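Local coordinates for defective in germ line development protein 3, isoform a (Caenorhabditis elegans, PDB 3N89) that probably acts in RNA regulation during germ line development, as a Bicaudal-C orthologue whose four KH domains form one globular platform, at residues Arg29-Met34 / Gln83-Gly88; Asn33-Ser38 / Asp257-Ser262. All blocks are in the same frame, centred on the assembly; numbering follows the deposited sequence.

Contacts 1 and 2 lie next to each other in one antiparallel sheet, with centres about 11 Å apart. They share strand 29-35, and Asn-33 and Met-34 take part in both. Contact 1 pairs this strand with 83-87 inside the first KH domain. Contact 2 pairs its other edge with 260-268 of the fourth KH domain. Side chains also link the two directly. Gln-83 NE2 of contact 1 probably bonds to Glu-35 OE1 of contact 2 at 2.7 Å. On the opposite face of the sheet, Leu-32 CD1 packs against Ile-261 CG1 at 3.8 Å. Strand 29-35 is an edge strand of its own KH domain and becomes an inner strand of the sheet that the two domains share.

Contact 1: residues Arg29-Met34 / Gln83-Gly88; sequences RVTLNM and QVTITG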
loop_
_atom_site.group_PDB
_atom_site.type_symbol
_atom_site.label_atom_id
_atom_site.label_comp_id
_atom_site.label_asym_id
_atom_site.label_seq_id
_atom_site.Cartn_x
_atom_site.Cartn_y
_atom_site.Cartn_z
ATOM N N ARG A 29 21.933 -0.038 0.701
ATOM C CA ARG A 29 21.289 -1.324 0.928
ATOM C C ARG A 29 20.167 -1.036 1.907
ATOM O O ARG A 29 20.406 -0.850 3.099
ATOM C CB ARG A 29 22.279 -2.307 1.545
ATOM C CG ARG A 29 23.551 -2.487 0.735
ATOM C CD ARG A 29 23.259 -3.067 -0.631
ATOM N NE ARG A 29 22.606 -4.364 -0.528
ATOM C CZ ARG A 29 22.307 -5.126 -1.574
ATOM N NH1 ARG A 29 22.611 -4.711 -2.799
ATOM N NH2 ARG A 29 21.698 -6.294 -1.399
ATOM N N VAL A 30 18.937 -1.009 1.414
ATOM C CA VAL A 30 17.821 -0.679 2.284
ATOM C C VAL A 30 16.607 -1.569 2.089
ATOM O O VAL A 30 16.496 -2.266 1.086
ATOM C CB VAL A 30 17.376 0.786 2.048
ATOM C CG1 VAL A 30 18.585 1.707 2.022
ATOM C CG2 VAL A 30 16.618 0.891 0.738
ATOM N N THR A 31 15.699 -1.522 3.061
ATOM C CA THR A 31 14.449 -2.274 3.011
ATOM C C THR A 31 13.288 -1.279 2.947
ATOM O O THR A 31 13.256 -0.307 3.706
ATOM C CB THR A 31 14.242 -3.139 4.274
ATOM O OG1 THR A 31 15.200 -4.206 4.295
ATOM C CG2 THR A 31 12.831 -3.727 4.288
ATOM N N LEU A 32 12.349 -1.504 2.035
ATOM C CA LEU A 32 11.181 -0.636 1.934
ATOM C C LEU A 32 9.990 -1.385 2.545
ATOM O O LEU A 32 9.872 -2.608 2.408
ATOM C CB LEU A 32 10.888 -0.277 0.472
ATOM C CG LEU A 32 9.661 0.618 0.241
ATOM C CD1 LEU A 32 9.806 1.925 1.022
ATOM C CD2 LEU A 32 9.506 0.898 -1.247
ATOM N N ASN A 33 9.119 -0.654 3.233
ATOM C CA ASN A 33 7.955 -1.253 3.878
ATOM C C ASN A 33 6.680 -0.648 3.339
ATOM O O ASN A 33 6.543 0.572 3.275
ATOM C CB ASN A 33 8.001 -1.032 5.389
ATOM C CG ASN A 33 9.278 -1.539 6.013
ATOM O OD1 ASN A 33 9.581 -2.735 5.950
ATOM N ND2 ASN A 33 10.040 -0.635 6.619
ATOM N N MET A 34 5.743 -1.505 2.953
ATOM C CA MET A 34 4.477 -1.036 2.420
ATOM C C MET A 34 3.363 -1.940 2.914
ATOM O O MET A 34 3.614 -3.042 3.393
ATOM C CB MET A 34 4.507 -1.032 0.888
ATOM C CG MET A 34 5.444 -0.002 0.273
ATOM S SD MET A 34 5.711 -0.327 -1.493
ATOM C CE MET A 34 4.054 0.022 -2.146
ATOM N N GLN A 83 2.040 -5.911 6.343
ATOM C CA GLN A 83 3.220 -5.211 5.870
ATOM C C GLN A 83 4.161 -6.103 5.087
ATOM O O GLN A 83 4.583 -7.164 5.560
ATOM C CB GLN A 83 3.968 -4.594 7.043
ATOM C CG GLN A 83 4.571 -3.230 6.746
ATOM C CD GLN A 83 5.071 -2.547 8.001
ATOM O OE1 GLN A 83 6.191 -2.785 8.453
ATOM N NE2 GLN A 83 4.228 -1.705 8.584
ATOM N N VAL A 84 4.475 -5.657 3.876
ATOM C CA VAL A 84 5.379 -6.368 2.993
ATOM C C VAL A 84 6.679 -5.587 2.884
ATOM O O VAL A 84 6.669 -4.365 2.740
ATOM C CB VAL A 84 4.765 -6.532 1.598
ATOM C CG1 VAL A 84 5.857 -6.521 0.531
ATOM C CG2 VAL A 84 3.990 -7.840 1.542
ATOM N N THR A 85 7.802 -6.291 2.949
ATOM C CA THR A 85 9.093 -5.629 2.860
ATOM C C THR A 85 9.829 -5.989 1.577
ATOM O O THR A 85 9.768 -7.120 1.097
ATOM C CB THR A 85 9.987 -6.001 4.044
ATOM O OG1 THR A 85 10.274 -7.398 3.993
ATOM C CG2 THR A 85 9.285 -5.702 5.355
ATOM N N ILE A 86 10.522 -5.002 1.025
ATOM C CA ILE A 86 11.291 -5.177 -0.195
ATOM C C ILE A 86 12.703 -4.790 0.213
ATOM O O ILE A 86 12.916 -3.694 0.717
ATOM C CB ILE A 86 10.753 -4.239 -1.312
ATOM C CG1 ILE A 86 9.234 -4.448 -1.459
ATOM C CG2 ILE A 86 11.467 -4.525 -2.644
ATOM C CD1 ILE A 86 8.583 -3.626 -2.550
ATOM N N THR A 87 13.656 -5.696 0.021
ATOM C CA THR A 87 15.044 -5.448 0.412
ATOM C C THR A 87 16.036 -5.592 -0.732
ATOM O O THR A 87 15.972 -6.544 -1.508
ATOM C CB THR A 87 15.485 -6.428 1.522
ATOM O OG1 THR A 87 14.597 -6.313 2.644
ATOM C CG2 THR A 87 16.923 -6.131 1.960
ATOM N N GLY A 88 16.968 -4.653 -0.820
ATOM C CA GLY A 88 17.971 -4.720 -1.863
ATOM C C GLY A 88 18.588 -3.366 -2.129
ATOM O O GLY A 88 18.433 -2.446 -1.334
#
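Leu-32 and Ile-86 face each other as a hydrogen-bonded antiparallel pair. Leu-32 N donates to Ile-86 O at 2.6 Å, and Ile-86 N returns a bond to Leu-32 O at 2.8 Å. Their CB atoms stand 4.3 Å apart on the buried face of the sheet. Met-34 and Val-84 lie on that face too. Met-34 SD comes within 4.5 Å of Ile-86 CD1. Helix 90-102 covers this face, with Val-93 against Leu-32 and Ala-96 against Ile-86. The two strands are the first and last of a type I KH domain, neighbours in its three-stranded sheet, and helix 90-102 is the C-terminal helix that follows them. The helix packs the buried face tightly; the face with Thr-31, Asn-33, Thr-85 and Thr-87 is partly open to solvent, though its side chains meet closely. Thr-31 OG1 and Thr-87 OG1 share a hydrogen bond of 2.7 Å. In both, OG1 is anti to the carbonyl carbon (chi1 -69° and -57°), and the two side chains cross at a slant. Thr-31 CG2 rests on Thr-85 CB at 3.6 Å. An alanine in place of Thr-31 would probably leave the Thr-87 hydroxyl without this mate and open a gap beside Thr-85. Asn-33 lies alongside Thr-85, pointing the same way, while its ND2 bonds to Ser-262. At the far end Val-30 and Gly-88 exchange two backbone bonds. The exposed Arg-29 chain bends at chi2 and chi3, and its guanidinium lays one face over Gly-88, with Gly-88 C 4.1 Å above the plane.

Contact 2: residues Asn33-Ser38 / Asp257-Ser262; sequences NMEFES and DLLPIS
The Asn-33 amide meets Ser-262 through its ND2 edge. ND2 donates to Ser-262 OG at 2.8 Å, and the hydroxyl oxygen lies only 11° out of the amide plane. The bond is nearly straight, with 163° at the hydrogen. With OG between its own backbone N and carbonyl carbon (chi1 72°), the Ser-262 hydroxyl is placed next to this amide. The other flat group is the Glu-35 carboxylate. Its OE2 merely stands 3.5 Å from Pro-260 O, while its OE1 is held by Gln-83 NE2. If charged, this buried carboxylate is probably steadied from strand 83-87 rather than from 257-262. The backbones join at one hydrogen-bonded pair. Asn-33 N donates to Ser-262 O at 2.8 Å, nearly in line with the carbonyl. The return bond, from Ser-262 N to Asn-33 O, is weak at 3.3 Å. Beyond this pair the chains spread, and Glu-35 and Leu-259 have their CA atoms 6.7 Å apart. Side chains take over there. Leu-259 CD2 packs on Glu-35 CB at 3.7 Å. Leu-259 CD1 lies near Glu-35 O, which accepts a bond from Arg-101 of helix 90-102. Met-34 and Ile-261 run side by side in the same direction, with Met-34 CG 3.8 Å from Ile-261 CD1. Arg-97 and Arg-101 of the same helix also touch Met-34. The contact joins the first strands of the first and fourth KH domains edge to edge, so that the sheets of the two KH domains merge into one continuous antiparallel sheet.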
loop_
_atom_site.group_PDB
_atom_site.type_symbol
_atom_site.label_atom_id
_atom_site.label_comp_id
_atom_site.label_asym_id
_atom_site.label_seq_id
_atom_site.Cartn_x
_atom_site.Cartn_y
_atom_site.Cartn_z
ATOM N N ASN A 33 9.119 -0.654 3.233
ATOM C CA ASN A 33 7.955 -1.253 3.878
ATOM C C ASN A 33 6.680 -0.648 3.339
ATOM O O ASN A 33 6.543 0.572 3.275
ATOM C CB ASN A 33 8.001 -1.032 5.389
ATOM C CG ASN A 33 9.278 -1.539 6.013
ATOM O OD1 ASN A 33 9.581 -2.735 5.950
ATOM N ND2 ASN A 33 10.040 -0.635 6.619
ATOM N N MET A 34 5.743 -1.505 2.953
ATOM C CA MET A 34 4.477 -1.036 2.420
ATOM C C MET A 34 3.363 -1.940 2.914
ATOM O O MET A 34 3.614 -3.042 3.393
ATOM C CB MET A 34 4.507 -1.032 0.888
ATOM C CG MET A 34 5.444 -0.002 0.273
ATOM S SD MET A 34 5.711 -0.327 -1.493
ATOM C CE MET A 34 4.054 0.022 -2.146
ATOM N N GLU A 35 2.130 -1.456 2.805
ATOM C CA GLU A 35 0.971 -2.220 3.229
ATOM C C GLU A 35 0.245 -2.786 2.012
ATOM O O GLU A 35 -0.049 -2.060 1.058
ATOM C CB GLU A 35 0.034 -1.331 4.045
ATOM C CG GLU A 35 0.216 -1.447 5.557
ATOM C CD GLU A 35 1.604 -1.056 6.037
ATOM O OE1 GLU A 35 1.878 -1.227 7.245
ATOM O OE2 GLU A 35 2.423 -0.575 5.224
ATOM N N PHE A 36 -0.026 -4.089 2.054
ATOM C CA PHE A 36 -0.717 -4.796 0.977
ATOM C C PHE A 36 -1.847 -5.635 1.595
ATOM O O PHE A 36 -1.654 -6.287 2.622
ATOM C CB PHE A 36 0.266 -5.718 0.231
ATOM C CG PHE A 36 1.106 -5.018 -0.814
ATOM C CD1 PHE A 36 0.788 -5.128 -2.168
ATOM C CD2 PHE A 36 2.215 -4.256 -0.450
ATOM C CE1 PHE A 36 1.556 -4.493 -3.146
ATOM C CE2 PHE A 36 2.995 -3.612 -1.426
ATOM C CZ PHE A 36 2.660 -3.734 -2.775
ATOM N N GLU A 37 -3.014 -5.632 0.961
ATOM C CA GLU A 37 -4.177 -6.367 1.451
ATOM C C GLU A 37 -4.029 -7.888 1.379
ATOM O O GLU A 37 -3.998 -8.468 0.291
ATOM C CB GLU A 37 -5.410 -5.920 0.673
ATOM C CG GLU A 37 -5.497 -4.415 0.569
ATOM C CD GLU A 37 -6.780 -3.948 -0.057
ATOM O OE1 GLU A 37 -7.851 -4.141 0.563
ATOM O OE2 GLU A 37 -6.716 -3.391 -1.173
ATOM N N SER A 38 -3.968 -8.522 2.551
ATOM C CA SER A 38 -3.793 -9.971 2.677
ATOM C C SER A 38 -4.702 -10.853 1.826
ATOM O O SER A 38 -4.329 -11.971 1.482
ATOM C CB SER A 38 -3.941 -10.389 4.146
ATOM O OG SER A 38 -5.256 -10.152 4.620
ATOM N N ASP A 257 -3.385 6.148 -1.162
ATOM C CA ASP A 257 -2.381 7.206 -1.117
ATOM C C ASP A 257 -2.072 7.534 0.351
ATOM O O ASP A 257 -1.044 8.139 0.653
ATOM C CB ASP A 257 -2.880 8.487 -1.800
ATOM C CG ASP A 257 -2.790 8.440 -3.319
ATOM O OD1 ASP A 257 -1.918 7.731 -3.871
ATOM O OD2 ASP A 257 -3.592 9.156 -3.960
ATOM N N LEU A 258 -2.971 7.137 1.254
ATOM C CA LEU A 258 -2.811 7.414 2.683
ATOM C C LEU A 258 -2.019 6.363 3.451
ATOM O O LEU A 258 -1.547 6.624 4.559
ATOM C CB LEU A 258 -4.182 7.590 3.349
ATOM C CG LEU A 258 -5.011 8.823 2.972
ATOM C CD1 LEU A 258 -6.294 8.863 3.803
ATOM C CD2 LEU A 258 -4.199 10.075 3.216
ATOM N N LEU A 259 -1.896 5.174 2.873
ATOM C CA LEU A 259 -1.158 4.079 3.495
ATOM C C LEU A 259 0.247 4.532 3.857
ATOM O O LEU A 259 0.922 5.163 3.048
ATOM C CB LEU A 259 -1.068 2.889 2.535
ATOM C CG LEU A 259 -2.308 2.015 2.400
ATOM C CD1 LEU A 259 -2.091 1.020 1.289
ATOM C CD2 LEU A 259 -2.583 1.301 3.727
ATOM N N PRO A 260 0.708 4.213 5.076
ATOM C CA PRO A 260 2.050 4.605 5.508
ATOM C C PRO A 260 3.130 3.846 4.749
ATOM O O PRO A 260 2.887 2.758 4.233
ATOM C CB PRO A 260 2.041 4.271 7.000
ATOM C CG PRO A 260 1.165 3.068 7.059
ATOM C CD PRO A 260 0.015 3.466 6.144
ATOM N N ILE A 261 4.325 4.424 4.701
ATOM C CA ILE A 261 5.447 3.823 3.996
ATOM C C ILE A 261 6.716 4.201 4.754
ATOM O O ILE A 261 6.768 5.256 5.386
ATOM C CB ILE A 261 5.518 4.374 2.541
ATOM C CG1 ILE A 261 6.356 3.456 1.657
ATOM C CG2 ILE A 261 6.123 5.786 2.534
ATOM C CD1 ILE A 261 6.178 3.753 0.182
ATOM N N SER A 262 7.734 3.350 4.704
ATOM C CA SER A 262 8.980 3.649 5.399
ATOM C C SER A 262 10.126 2.874 4.794
ATOM O O SER A 262 9.924 1.805 4.220
ATOM C CB SER A 262 8.872 3.300 6.883
ATOM O OG SER A 262 8.862 1.898 7.065
#